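Pyridoxine 4-oxidase (Mesorhizobium loti, PDB 4HA6) catalyses the FAD-dependent oxidation of pyridoxine to pyridoxal with molecular oxygen as electron acceptor, as a member of the GMC oxidoreductase family. Local coordinates at residues R155-A160 with V335-A340; E345-P350 with I437-I442; S354-L359 with G416-E421; L358-T363 with E403-I408. All coordinates share one frame; numbering follows the deposited sequence.

Contact 1: R155-A160 with V335-A340; sequences RAFIEA and VGCGVA
Val335 O lies near the plane of the Phe157 ring, at its edge, 3.3 Å from Phe157 CZ. No hydrogen bond joins the two segments, so here the CH at CZ rests against a carbonyl oxygen. One face of the same ring takes Cys337. The CB of Cys337 stands 3.7 Å from the centroid of the Phe157 ring and only 20° off its normal, a CH-pi contact. The sulfur is more oblique: Cys337 SG is 4.7 Å from the Phe157 ring centroid. The ring reaches the strand because CG is anti to Phe157's own backbone nitrogen (chi1 170°). At the rim, Val335 CG1 comes in the ring plane and touches Phe157 CE1 at 3.9 Å. Helix 152-163 here crosses the face of the antiparallel sheet of the substrate-binding domain, nearly antiparallel to strand 333-338, with an angle of 157° between the short segments. Within the sheet, Gly336 N makes a probable hydrogen bond to Leu359 O of the neighbouring strand. A side chain on Gly336 would point away from the helix; the residue lies about 8 Å from the bound pyridoxamine. With an alanine in place of Phe157, Cys337 CB would probably lose the flat surface it rests on, and a gap would open between helix and sheet. Phe157 also packs on Ile408 of helix 392-409, and Val335 on Ala404 of the same helix.

Contact 2: E345-P350 with I437-I442; sequences ESFPAP and IARSVI
Ser346 OG donates a 2.7 Å hydrogen bond to Arg439 O, near the end of helix 430-440. The donor is bent off the carbonyl, at 132° to the C=O bond, and tilted 21° from its plane. Ser344 OG bonds to the same oxygen, so two hydroxyls grip it. Ser346 OG is placed by a first torsion that sets it anti to its own carbonyl carbon (chi1 -52°). Replacing Ser346 by an alanine would probably leave Arg439 O with only the Ser344 hydroxyl of this pair and weaken the hold of the loop on the helix end. Phe347 adopts the same first torsion and turns the far edge of its ring to the helix. There Phe347 CE1 meets Ser440 CB at 3.8 Å, in the ring plane. On the other side of CZ, Phe347 CE2 is 3.3 Å from Arg439 NH2. The guanidinium is at the ring edge and not over a face, so this is not a cation-pi stack. A bend at chi3 of Arg439 folds the chain over, and its NH1 is held by a salt bridge to Asp435. Ser440 OG is turned back to the helix and bonds to Phe436 O, leaving CB for the ring. The arrangement is that of a loop between strands 333-338 and 355-362 packing where a helix passes directly into strand 441-443 of the antiparallel sheet.

Contact 3: S354-L359 with G416-E421; sequences SAYSLL and GWRERE
Tyr356 sits in an extended strand (phi/psi -137/155°), and Trp417 has a turn-like backbone that brings Arg418 to the end of the Tyr356 side chain. The segments are not paired with each other. Both strands, 355-362 and 418-421, hydrogen-bond antiparallel to strand 293-302, so the tyrosine reaches across the antiparallel sheet of the GMC substrate-binding domain. Further on, Glu419 and Arg420 both face Ala301, which makes a classic beta bulge, and the chain turns a corner there. Tyr356 carries the contact. Its CG lies between the backbone nitrogen and the carbonyl carbon (chi1 55°), and this swings the ring out toward the 416-418 chain. The ring meets that chain with its edge. Tyr356 CE1 lies 3.8 Å from Trp417 O, which is in the ring plane. The same CE1 touches Trp417 CB at 4.0 Å, while the indole leads away from Tyr356. That indole packs on Pro152, Leu153 and Ala156 of helix 152-163, and Leu153 also touches Tyr356. The phenol oxygen abuts the backbone and the root of Arg418. Tyr356 OH is 3.5 Å from Arg418 N, but the angle is too poor for a hydrogen bond. The arginine starts beside the phenol, then leaves it. Its chain is bent at chi3, and NH1 bonds to Arg411 O and Gly409 O, so the charged end takes no part here. The nearest approach of the two side chains is Tyr356 OH to Arg418 CB, at 3.3 Å.

Contact 4: L358-T363 with E403-I408; sequences LLFGIT and EASRTI
Leu358 opens the contact by laying its side chain along Ser405 of helix 392-409. Leu358 CB touches Ser405 OG at 3.3 Å. The first torsion of Leu358 sets CG anti to the carbonyl carbon (chi1 -55°), and the CD1 branch reaches the helix backbone. Leu358 CD1 comes within 3.5 Å of the backbone atom Ser405 O. The serine oxygen is thus pressed by carbon on this side, and its hydrogen bond is to Asn298 OD1 of strand 293-302. That bond satisfies a buried hydroxyl which the two segments leave without a polar partner. Leu359 points to the other face of the sheet, as alternation along a strand requires. Phe360 faces the helix again, and its CB meets Ser405 CB at 4.0 Å. Its CG is in the crowded position between backbone nitrogen and carbonyl carbon (chi1 56°). The ring stands obliquely to Ser405 OG and packs on Leu402, one turn back along the helix. Ile362 continues the row against Asp394, Arg397 and Phe398. Later strand residues therefore meet earlier helix turns. The small Ser405 is consistent with the close approach of the backbones, Phe360 CA to Ser405 CA 6.3 Å. This is helix-on-sheet packing, with helix 392-409 lying on one face of the antiparallel sheet of the GMC substrate-binding domain.

All four contacts reach the same antiparallel sheet. Contact 1 closes first along the chain, and contacts 3 and 4 are then nested inside the loop closed by contact 2. Contacts 3 and 4 share Leu358 and Leu359 of strand 355-362, and the salt bridge Arg406 to Glu421 joins them. Contact 1 lies on the neighbouring strand, 333-338, about 10 Å from contact 3 and 11 Å from contact 4, centre to centre. Contact 2 is 15 to 19 Å from the others, and touches contact 4 through Phe360. Together they join helices 152-163, 392-409 and 430-440 to this sheet. It lies beside the bound pyridoxamine, about 8 Å from Gly336 of contact 1, consistent with a substrate-binding domain.

Contact 1: R155-A160 with V335-A340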
loop_
_atom_site.group_PDB
_atom_site.type_symbol
_atom_site.label_atom_id
_atom_site.label_comp_id
_atom_site.label_asym_id
_atom_site.label_seq_id
_atom_site.Cartn_x
_atom_site.Cartn_y
_atom_site.Cartn_z
ATOM N N ARG A 155 14.400 2.855 -20.180
ATOM C CA ARG A 155 15.843 3.046 -20.148
ATOM C C ARG A 155 16.203 4.475 -20.527
ATOM O O ARG A 155 17.171 5.047 -20.018
ATOM C CB ARG A 155 16.561 2.043 -21.058
ATOM C CG ARG A 155 16.543 0.619 -20.530
ATOM C CD ARG A 155 17.373 -0.307 -21.404
ATOM N NE ARG A 155 16.539 -1.239 -22.161
ATOM C CZ ARG A 155 16.291 -1.128 -23.464
ATOM N NH1 ARG A 155 16.820 -0.123 -24.159
ATOM N NH2 ARG A 155 15.521 -2.025 -24.072
ATOM N N ALA A 156 15.424 5.047 -21.436
ATOM C CA ALA A 156 15.660 6.404 -21.893
ATOM C C ALA A 156 15.334 7.371 -20.751
ATOM O O ALA A 156 16.022 8.388 -20.548
ATOM C CB ALA A 156 14.811 6.691 -23.107
ATOM N N PHE A 157 14.280 7.047 -20.007
ATOM C CA PHE A 157 13.866 7.851 -18.870
ATOM C C PHE A 157 14.975 7.807 -17.825
ATOM O O PHE A 157 15.373 8.840 -17.268
ATOM C CB PHE A 157 12.569 7.282 -18.313
ATOM C CG PHE A 157 12.146 7.874 -17.000
ATOM C CD1 PHE A 157 11.534 9.124 -16.949
ATOM C CD2 PHE A 157 12.312 7.156 -15.818
ATOM C CE1 PHE A 157 11.115 9.665 -15.735
ATOM C CE2 PHE A 157 11.898 7.688 -14.593
ATOM C CZ PHE A 157 11.300 8.943 -14.553
ATOM N N ILE A 158 15.489 6.606 -17.591
ATOM C CA ILE A 158 16.536 6.397 -16.594
ATOM C C ILE A 158 17.772 7.217 -16.957
ATOM O O ILE A 158 18.356 7.876 -16.095
ATOM C CB ILE A 158 16.833 4.884 -16.417
ATOM C CG1 ILE A 158 15.739 4.243 -15.554
ATOM C CG2 ILE A 158 18.194 4.631 -15.758
ATOM C CD1 ILE A 158 15.799 2.742 -15.489
ATOM N N GLU A 159 18.139 7.206 -18.238
ATOM C CA GLU A 159 19.247 8.024 -18.740
ATOM C C GLU A 159 19.013 9.525 -18.549
ATOM O O GLU A 159 19.935 10.270 -18.225
ATOM C CB GLU A 159 19.479 7.743 -20.226
ATOM C CG GLU A 159 20.175 6.421 -20.495
ATOM C CD GLU A 159 21.568 6.384 -19.896
ATOM O OE1 GLU A 159 22.221 7.453 -19.827
ATOM O OE2 GLU A 159 22.005 5.290 -19.492
ATOM N N ALA A 160 17.779 9.969 -18.776
ATOM C CA ALA A 160 17.445 11.377 -18.599
ATOM C C ALA A 160 17.667 11.788 -17.149
ATOM O O ALA A 160 18.316 12.798 -16.874
ATOM C CB ALA A 160 16.002 11.638 -19.024
ATOM N N VAL A 335 9.072 10.940 -9.665
ATOM C CA VAL A 335 8.594 11.016 -11.040
ATOM C C VAL A 335 8.765 9.628 -11.621
ATOM O O VAL A 335 9.865 9.082 -11.591
ATOM C CB VAL A 335 9.394 12.024 -11.901
ATOM C CG1 VAL A 335 8.973 11.920 -13.361
ATOM C CG2 VAL A 335 9.200 13.445 -11.394
ATOM N N GLY A 336 7.686 9.046 -12.125
ATOM C CA GLY A 336 7.730 7.675 -12.608
ATOM C C GLY A 336 7.466 7.596 -14.098
ATOM O O GLY A 336 6.738 8.427 -14.658
ATOM N N CYS A 337 8.062 6.608 -14.753
ATOM C CA CYS A 337 7.870 6.459 -16.188
ATOM C C CYS A 337 6.741 5.475 -16.488
ATOM O O CYS A 337 6.916 4.269 -16.323
ATOM C CB CYS A 337 9.166 5.983 -16.845
ATOM S SG CYS A 337 9.003 5.760 -18.626
ATOM N N GLY A 338 5.584 5.987 -16.908
ATOM C CA GLY A 338 4.462 5.133 -17.278
ATOM C C GLY A 338 4.494 4.798 -18.763
ATOM O O GLY A 338 4.179 5.648 -19.601
ATOM N N VAL A 339 4.876 3.567 -19.098
ATOM C CA VAL A 339 4.903 3.132 -20.498
ATOM C C VAL A 339 3.505 3.220 -21.160
ATOM O O VAL A 339 3.391 3.413 -22.375
ATOM C CB VAL A 339 5.531 1.716 -20.647
ATOM C CG1 VAL A 339 5.758 1.368 -22.128
ATOM C CG2 VAL A 339 6.852 1.629 -19.867
ATOM N N ALA A 340 2.454 3.112 -20.348
ATOM C CA ALA A 340 1.078 3.348 -20.804
ATOM C C ALA A 340 0.681 4.821 -20.662
ATOM O O ALA A 340 1.032 5.470 -19.677
ATOM C CB ALA A 340 0.119 2.488 -20.030
#

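Contact 2: E345-P350 with I437-I442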
loop_
_atom_site.group_PDB
_atom_site.type_symbol
_atom_site.label_atom_id
_atom_site.label_comp_id
_atom_site.label_asym_id
_atom_site.label_seq_id
_atom_site.Cartn_x
_atom_site.Cartn_y
_atom_site.Cartn_z
ATOM N N GLU A 345 -9.587 10.725 -15.157
ATOM C CA GLU A 345 -10.847 10.889 -15.877
ATOM C C GLU A 345 -11.065 12.320 -16.376
ATOM O O GLU A 345 -11.937 12.553 -17.210
ATOM C CB GLU A 345 -12.042 10.446 -15.025
ATOM C CG GLU A 345 -12.543 11.501 -14.050
ATOM C CD GLU A 345 -11.643 11.681 -12.827
ATOM O OE1 GLU A 345 -10.630 10.957 -12.693
ATOM O OE2 GLU A 345 -11.959 12.556 -11.991
ATOM N N SER A 346 -10.275 13.272 -15.877
ATOM C CA SER A 346 -10.379 14.662 -16.307
ATOM C C SER A 346 -9.868 14.914 -17.733
ATOM O O SER A 346 -10.044 16.014 -18.262
ATOM C CB SER A 346 -9.616 15.586 -15.354
ATOM O OG SER A 346 -9.986 15.371 -14.010
ATOM N N PHE A 347 -9.222 13.923 -18.340
ATOM C CA PHE A 347 -8.672 14.092 -19.689
ATOM C C PHE A 347 -9.077 12.943 -20.610
ATOM O O PHE A 347 -9.301 11.822 -20.151
ATOM C CB PHE A 347 -7.150 14.195 -19.629
ATOM C CG PHE A 347 -6.654 15.222 -18.644
ATOM C CD1 PHE A 347 -6.136 14.836 -17.413
ATOM C CD2 PHE A 347 -6.718 16.572 -18.946
ATOM C CE1 PHE A 347 -5.677 15.779 -16.507
ATOM C CE2 PHE A 347 -6.268 17.525 -18.037
ATOM C CZ PHE A 347 -5.747 17.123 -16.817
ATOM N N PRO A 348 -9.192 13.221 -21.917
ATOM C CA PRO A 348 -9.445 12.128 -22.864
ATOM C C PRO A 348 -8.190 11.283 -23.050
ATOM O O PRO A 348 -7.089 11.831 -23.099
ATOM C CB PRO A 348 -9.795 12.861 -24.164
ATOM C CG PRO A 348 -9.160 14.215 -24.026
ATOM C CD PRO A 348 -9.218 14.547 -22.566
ATOM N N ALA A 349 -8.346 9.966 -23.124
ATOM C CA ALA A 349 -7.209 9.081 -23.345
ATOM C C ALA A 349 -6.763 9.125 -24.803
ATOM O O ALA A 349 -7.594 9.095 -25.710
ATOM C CB ALA A 349 -7.553 7.667 -22.941
ATOM N N PRO A 350 -5.443 9.223 -25.034
ATOM C CA PRO A 350 -4.873 9.130 -26.386
ATOM C C PRO A 350 -4.953 7.685 -26.847
ATOM O O PRO A 350 -4.999 6.797 -25.988
ATOM C CB PRO A 350 -3.398 9.500 -26.178
ATOM C CG PRO A 350 -3.336 10.150 -24.830
ATOM C CD PRO A 350 -4.427 9.539 -24.017
ATOM N N ILE A 437 -2.846 20.097 -11.525
ATOM C CA ILE A 437 -2.491 19.032 -10.580
ATOM C C ILE A 437 -3.749 18.462 -9.902
ATOM O O ILE A 437 -3.929 17.242 -9.843
ATOM C CB ILE A 437 -1.456 19.528 -9.550
ATOM C CG1 ILE A 437 -0.115 19.804 -10.249
ATOM C CG2 ILE A 437 -1.266 18.518 -8.422
ATOM C CD1 ILE A 437 0.877 20.608 -9.381
ATOM N N ALA A 438 -4.630 19.349 -9.434
ATOM C CA ALA A 438 -5.872 18.958 -8.758
ATOM C C ALA A 438 -6.784 18.117 -9.672
ATOM O O ALA A 438 -7.496 17.214 -9.212
ATOM C CB ALA A 438 -6.616 20.211 -8.266
ATOM N N ARG A 439 -6.757 18.429 -10.965
ATOM C CA ARG A 439 -7.567 17.720 -11.944
ATOM C C ARG A 439 -6.941 16.383 -12.328
ATOM O O ARG A 439 -7.658 15.440 -12.719
ATOM C CB ARG A 439 -7.763 18.591 -13.196
ATOM C CG ARG A 439 -8.920 19.606 -13.101
ATOM C CD ARG A 439 -8.718 20.827 -14.025
ATOM N NE ARG A 439 -8.280 20.471 -15.377
ATOM C CZ ARG A 439 -7.325 21.110 -16.063
ATOM N NH1 ARG A 439 -6.681 22.153 -15.544
ATOM N NH2 ARG A 439 -7.001 20.702 -17.283
ATOM N N SER A 440 -5.617 16.287 -12.201
ATOM C CA SER A 440 -4.872 15.128 -12.715
ATOM C C SER A 440 -4.533 14.040 -11.684
ATOM O O SER A 440 -4.338 12.862 -12.051
ATOM C CB SER A 440 -3.579 15.601 -13.392
ATOM O OG SER A 440 -2.659 16.076 -12.429
ATOM N N VAL A 441 -4.426 14.408 -10.407
ATOM C CA VAL A 441 -3.988 13.425 -9.410
ATOM C C VAL A 441 -4.961 12.241 -9.267
ATOM O O VAL A 441 -6.191 12.414 -9.283
ATOM C CB VAL A 441 -3.705 14.060 -8.017
ATOM C CG1 VAL A 441 -2.432 14.931 -8.052
ATOM C CG2 VAL A 441 -4.903 14.866 -7.514
ATOM N N ILE A 442 -4.400 11.041 -9.126
ATOM C CA ILE A 442 -5.185 9.850 -8.791
ATOM C C ILE A 442 -4.511 9.148 -7.614
ATOM O O ILE A 442 -3.357 9.463 -7.307
ATOM C CB ILE A 442 -5.245 8.878 -9.982
ATOM C CG1 ILE A 442 -3.838 8.562 -10.487
ATOM C CG2 ILE A 442 -6.101 9.452 -11.123
ATOM C CD1 ILE A 442 -3.836 7.703 -11.737
#

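Contact 3: S354-L359 with G416-E421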
loop_
_atom_site.group_PDB
_atom_site.type_symbol
_atom_site.label_atom_id
_atom_site.label_comp_id
_atom_site.label_asym_id
_atom_site.label_seq_id
_atom_site.Cartn_x
_atom_site.Cartn_y
_atom_site.Cartn_z
ATOM N N SER A 354 0.345 5.516 -28.777
ATOM C CA SER A 354 0.619 6.855 -29.323
ATOM C C SER A 354 1.193 7.843 -28.299
ATOM O O SER A 354 1.641 8.942 -28.653
ATOM C CB SER A 354 -0.657 7.451 -29.907
ATOM O OG SER A 354 -1.492 7.943 -28.873
ATOM N N ALA A 355 1.174 7.459 -27.030
ATOM C CA ALA A 355 1.627 8.361 -25.979
ATOM C C ALA A 355 2.150 7.605 -24.766
ATOM O O ALA A 355 1.885 6.402 -24.587
ATOM C CB ALA A 355 0.497 9.326 -25.571
ATOM N N TYR A 356 2.916 8.319 -23.946
ATOM C CA TYR A 356 3.332 7.822 -22.640
ATOM C C TYR A 356 3.197 8.956 -21.641
ATOM O O TYR A 356 3.209 10.137 -22.022
ATOM C CB TYR A 356 4.767 7.309 -22.668
ATOM C CG TYR A 356 5.794 8.316 -23.168
ATOM C CD1 TYR A 356 6.078 8.435 -24.525
ATOM C CD2 TYR A 356 6.508 9.111 -22.276
ATOM C CE1 TYR A 356 7.024 9.339 -24.982
ATOM C CE2 TYR A 356 7.454 10.023 -22.724
ATOM C CZ TYR A 356 7.704 10.133 -24.077
ATOM O OH TYR A 356 8.647 11.035 -24.534
ATOM N N SER A 357 3.033 8.598 -20.372
ATOM C CA SER A 357 2.880 9.582 -19.315
ATOM C C SER A 357 4.017 9.441 -18.328
ATOM O O SER A 357 4.462 8.328 -18.038
ATOM C CB SER A 357 1.565 9.378 -18.557
ATOM O OG SER A 357 0.449 9.812 -19.304
ATOM N N LEU A 358 4.493 10.577 -17.828
ATOM C CA LEU A 358 5.359 10.588 -16.663
ATOM C C LEU A 358 4.443 10.918 -15.494
ATOM O O LEU A 358 3.701 11.907 -15.528
ATOM C CB LEU A 358 6.462 11.637 -16.791
ATOM C CG LEU A 358 7.370 11.604 -18.023
ATOM C CD1 LEU A 358 8.614 12.417 -17.749
ATOM C CD2 LEU A 358 7.735 10.192 -18.449
ATOM N N LEU A 359 4.469 10.071 -14.476
ATOM C CA LEU A 359 3.613 10.259 -13.327
ATOM C C LEU A 359 4.440 10.990 -12.285
ATOM O O LEU A 359 5.658 10.793 -12.198
ATOM C CB LEU A 359 3.135 8.902 -12.821
ATOM C CG LEU A 359 2.546 8.026 -13.932
ATOM C CD1 LEU A 359 2.229 6.633 -13.431
ATOM C CD2 LEU A 359 1.298 8.675 -14.529
ATOM N N GLY A 416 14.337 10.665 -28.610
ATOM C CA GLY A 416 14.018 9.582 -29.526
ATOM C C GLY A 416 12.562 9.154 -29.405
ATOM O O GLY A 416 11.984 8.585 -30.345
ATOM N N TRP A 417 11.955 9.431 -28.252
ATOM C CA TRP A 417 10.581 8.980 -28.012
ATOM C C TRP A 417 9.563 10.106 -28.075
ATOM O O TRP A 417 8.407 9.883 -28.455
ATOM C CB TRP A 417 10.477 8.271 -26.655
ATOM C CG TRP A 417 11.114 6.942 -26.677
ATOM C CD1 TRP A 417 12.395 6.631 -26.308
ATOM C CD2 TRP A 417 10.515 5.727 -27.122
ATOM N NE1 TRP A 417 12.624 5.286 -26.502
ATOM C CE2 TRP A 417 11.480 4.711 -27.001
ATOM C CE3 TRP A 417 9.252 5.399 -27.618
ATOM C CZ2 TRP A 417 11.219 3.388 -27.352
ATOM C CZ3 TRP A 417 8.992 4.094 -27.960
ATOM C CH2 TRP A 417 9.965 3.101 -27.825
ATOM N N ARG A 418 10.002 11.308 -27.698
ATOM C CA ARG A 418 9.110 12.438 -27.478
ATOM C C ARG A 418 8.785 13.151 -28.783
ATOM O O ARG A 418 9.686 13.575 -29.501
ATOM C CB ARG A 418 9.766 13.425 -26.485
ATOM C CG ARG A 418 8.911 14.638 -26.127
ATOM C CD ARG A 418 9.696 15.681 -25.299
ATOM N NE ARG A 418 10.813 16.247 -26.064
ATOM C CZ ARG A 418 12.095 15.972 -25.835
ATOM N NH1 ARG A 418 12.437 15.155 -24.846
ATOM N NH2 ARG A 418 13.040 16.521 -26.584
ATOM N N GLU A 419 7.503 13.287 -29.100
ATOM C CA GLU A 419 7.115 14.146 -30.220
ATOM C C GLU A 419 6.873 15.552 -29.655
ATOM O O GLU A 419 7.441 16.539 -30.135
ATOM C CB GLU A 419 5.885 13.579 -30.952
ATOM C CG GLU A 419 5.092 14.583 -31.785
ATOM C CD GLU A 419 5.732 14.901 -33.125
ATOM O OE1 GLU A 419 6.803 14.332 -33.440
ATOM O OE2 GLU A 419 5.150 15.723 -33.867
ATOM N N ARG A 420 6.060 15.619 -28.603
ATOM C CA ARG A 420 5.820 16.856 -27.860
ATOM C C ARG A 420 4.995 16.554 -26.610
ATOM O O ARG A 420 4.370 15.487 -26.509
ATOM C CB ARG A 420 5.059 17.871 -28.712
ATOM C CG ARG A 420 3.647 17.417 -29.053
ATOM C CD ARG A 420 2.790 18.577 -29.550
ATOM N NE ARG A 420 1.374 18.216 -29.615
ATOM C CZ ARG A 420 0.837 17.481 -30.586
ATOM N NH1 ARG A 420 1.600 17.025 -31.572
ATOM N NH2 ARG A 420 -0.462 17.198 -30.574
ATOM N N GLU A 421 4.982 17.497 -25.668
ATOM C CA GLU A 421 4.155 17.372 -24.471
ATOM C C GLU A 421 2.706 17.659 -24.826
ATOM O O GLU A 421 2.414 18.645 -25.512
ATOM C CB GLU A 421 4.615 18.364 -23.396
ATOM C CG GLU A 421 3.949 18.193 -22.035
ATOM C CD GLU A 421 4.360 19.277 -21.039
ATOM O OE1 GLU A 421 5.318 19.064 -20.270
ATOM O OE2 GLU A 421 3.717 20.345 -21.021
#

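Contact 4: L358-T363 with E403-I408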
loop_
_atom_site.group_PDB
_atom_site.type_symbol
_atom_site.label_atom_id
_atom_site.label_comp_id
_atom_site.label_asym_id
_atom_site.label_seq_id
_atom_site.Cartn_x
_atom_site.Cartn_y
_atom_site.Cartn_z
ATOM N N LEU A 358 4.493 10.577 -17.828
ATOM C CA LEU A 358 5.359 10.588 -16.663
ATOM C C LEU A 358 4.443 10.918 -15.494
ATOM O O LEU A 358 3.701 11.907 -15.528
ATOM C CB LEU A 358 6.462 11.637 -16.791
ATOM C CG LEU A 358 7.370 11.604 -18.023
ATOM C CD1 LEU A 358 8.614 12.417 -17.749
ATOM C CD2 LEU A 358 7.735 10.192 -18.449
ATOM N N LEU A 359 4.469 10.071 -14.476
ATOM C CA LEU A 359 3.613 10.259 -13.327
ATOM C C LEU A 359 4.440 10.990 -12.285
ATOM O O LEU A 359 5.658 10.793 -12.198
ATOM C CB LEU A 359 3.135 8.902 -12.821
ATOM C CG LEU A 359 2.546 8.026 -13.932
ATOM C CD1 LEU A 359 2.229 6.633 -13.431
ATOM C CD2 LEU A 359 1.298 8.675 -14.529
ATOM N N PHE A 360 3.805 11.868 -11.524
ATOM C CA PHE A 360 4.555 12.699 -10.580
ATOM C C PHE A 360 3.767 12.749 -9.282
ATOM O O PHE A 360 2.513 12.778 -9.296
ATOM C CB PHE A 360 4.833 14.097 -11.166
ATOM C CG PHE A 360 3.589 14.836 -11.593
ATOM C CD1 PHE A 360 3.094 14.706 -12.891
ATOM C CD2 PHE A 360 2.900 15.646 -10.685
ATOM C CE1 PHE A 360 1.927 15.371 -13.290
ATOM C CE2 PHE A 360 1.728 16.326 -11.072
ATOM C CZ PHE A 360 1.243 16.181 -12.378
ATOM N N GLY A 361 4.477 12.703 -8.157
ATOM C CA GLY A 361 3.808 12.602 -6.865
ATOM C C GLY A 361 4.670 13.190 -5.767
ATOM O O GLY A 361 5.813 13.574 -6.029
ATOM N N ILE A 362 4.130 13.280 -4.549
ATOM C CA ILE A 362 4.943 13.673 -3.398
ATOM C C ILE A 362 5.050 12.460 -2.484
ATOM O O ILE A 362 4.132 11.625 -2.433
ATOM C CB ILE A 362 4.341 14.879 -2.628
ATOM C CG1 ILE A 362 2.938 14.545 -2.086
ATOM C CG2 ILE A 362 4.308 16.109 -3.530
ATOM C CD1 ILE A 362 2.393 15.617 -1.167
ATOM N N THR A 363 6.162 12.339 -1.767
ATOM C CA THR A 363 6.431 11.066 -1.096
ATOM C C THR A 363 5.942 10.991 0.333
ATOM O O THR A 363 5.727 9.887 0.852
ATOM C CB THR A 363 7.926 10.735 -1.097
ATOM O OG1 THR A 363 8.664 11.887 -0.672
ATOM C CG2 THR A 363 8.381 10.320 -2.489
ATOM N N GLU A 403 7.237 19.998 -11.769
ATOM C CA GLU A 403 8.362 20.673 -12.398
ATOM C C GLU A 403 9.502 19.716 -12.649
ATOM O O GLU A 403 10.196 19.833 -13.655
ATOM C CB GLU A 403 8.814 21.881 -11.579
ATOM C CG GLU A 403 7.808 22.999 -11.664
ATOM C CD GLU A 403 8.236 24.223 -10.919
ATOM O OE1 GLU A 403 9.024 24.086 -9.951
ATOM O OE2 GLU A 403 7.774 25.317 -11.306
ATOM N N ALA A 404 9.697 18.763 -11.744
ATOM C CA ALA A 404 10.790 17.819 -11.927
ATOM C C ALA A 404 10.469 16.933 -13.120
ATOM O O ALA A 404 11.351 16.600 -13.921
ATOM C CB ALA A 404 11.007 16.993 -10.678
ATOM N N SER A 405 9.193 16.567 -13.234
ATOM C CA SER A 405 8.733 15.671 -14.291
ATOM C C SER A 405 8.943 16.281 -15.676
ATOM O O SER A 405 9.399 15.610 -16.615
ATOM C CB SER A 405 7.242 15.363 -14.095
ATOM O OG SER A 405 6.800 14.439 -15.069
ATOM N N ARG A 406 8.578 17.546 -15.820
ATOM C CA ARG A 406 8.716 18.193 -17.115
ATOM C C ARG A 406 10.194 18.369 -17.486
ATOM O O ARG A 406 10.560 18.166 -18.640
ATOM C CB ARG A 406 7.942 19.510 -17.137
ATOM C CG ARG A 406 6.440 19.299 -16.866
ATOM C CD ARG A 406 5.657 20.586 -17.027
ATOM N NE ARG A 406 5.582 20.970 -18.428
ATOM C CZ ARG A 406 5.393 22.216 -18.849
ATOM N NH1 ARG A 406 5.264 23.202 -17.970
ATOM N NH2 ARG A 406 5.338 22.475 -20.148
ATOM N N THR A 407 11.037 18.692 -16.503
ATOM C CA THR A 407 12.480 18.808 -16.748
ATOM C C THR A 407 13.011 17.478 -17.299
ATOM O O THR A 407 13.674 17.443 -18.345
ATOM C CB THR A 407 13.262 19.224 -15.473
ATOM O OG1 THR A 407 12.814 20.515 -15.038
ATOM C CG2 THR A 407 14.758 19.300 -15.739
ATOM N N ILE A 408 12.699 16.382 -16.613
ATOM C CA ILE A 408 13.108 15.061 -17.087
ATOM C C ILE A 408 12.477 14.762 -18.446
ATOM O O ILE A 408 13.175 14.351 -19.373
ATOM C CB ILE A 408 12.753 13.938 -16.104
ATOM C CG1 ILE A 408 13.540 14.106 -14.797
ATOM C CG2 ILE A 408 13.049 12.576 -16.742
ATOM C CD1 ILE A 408 13.038 13.241 -13.656
#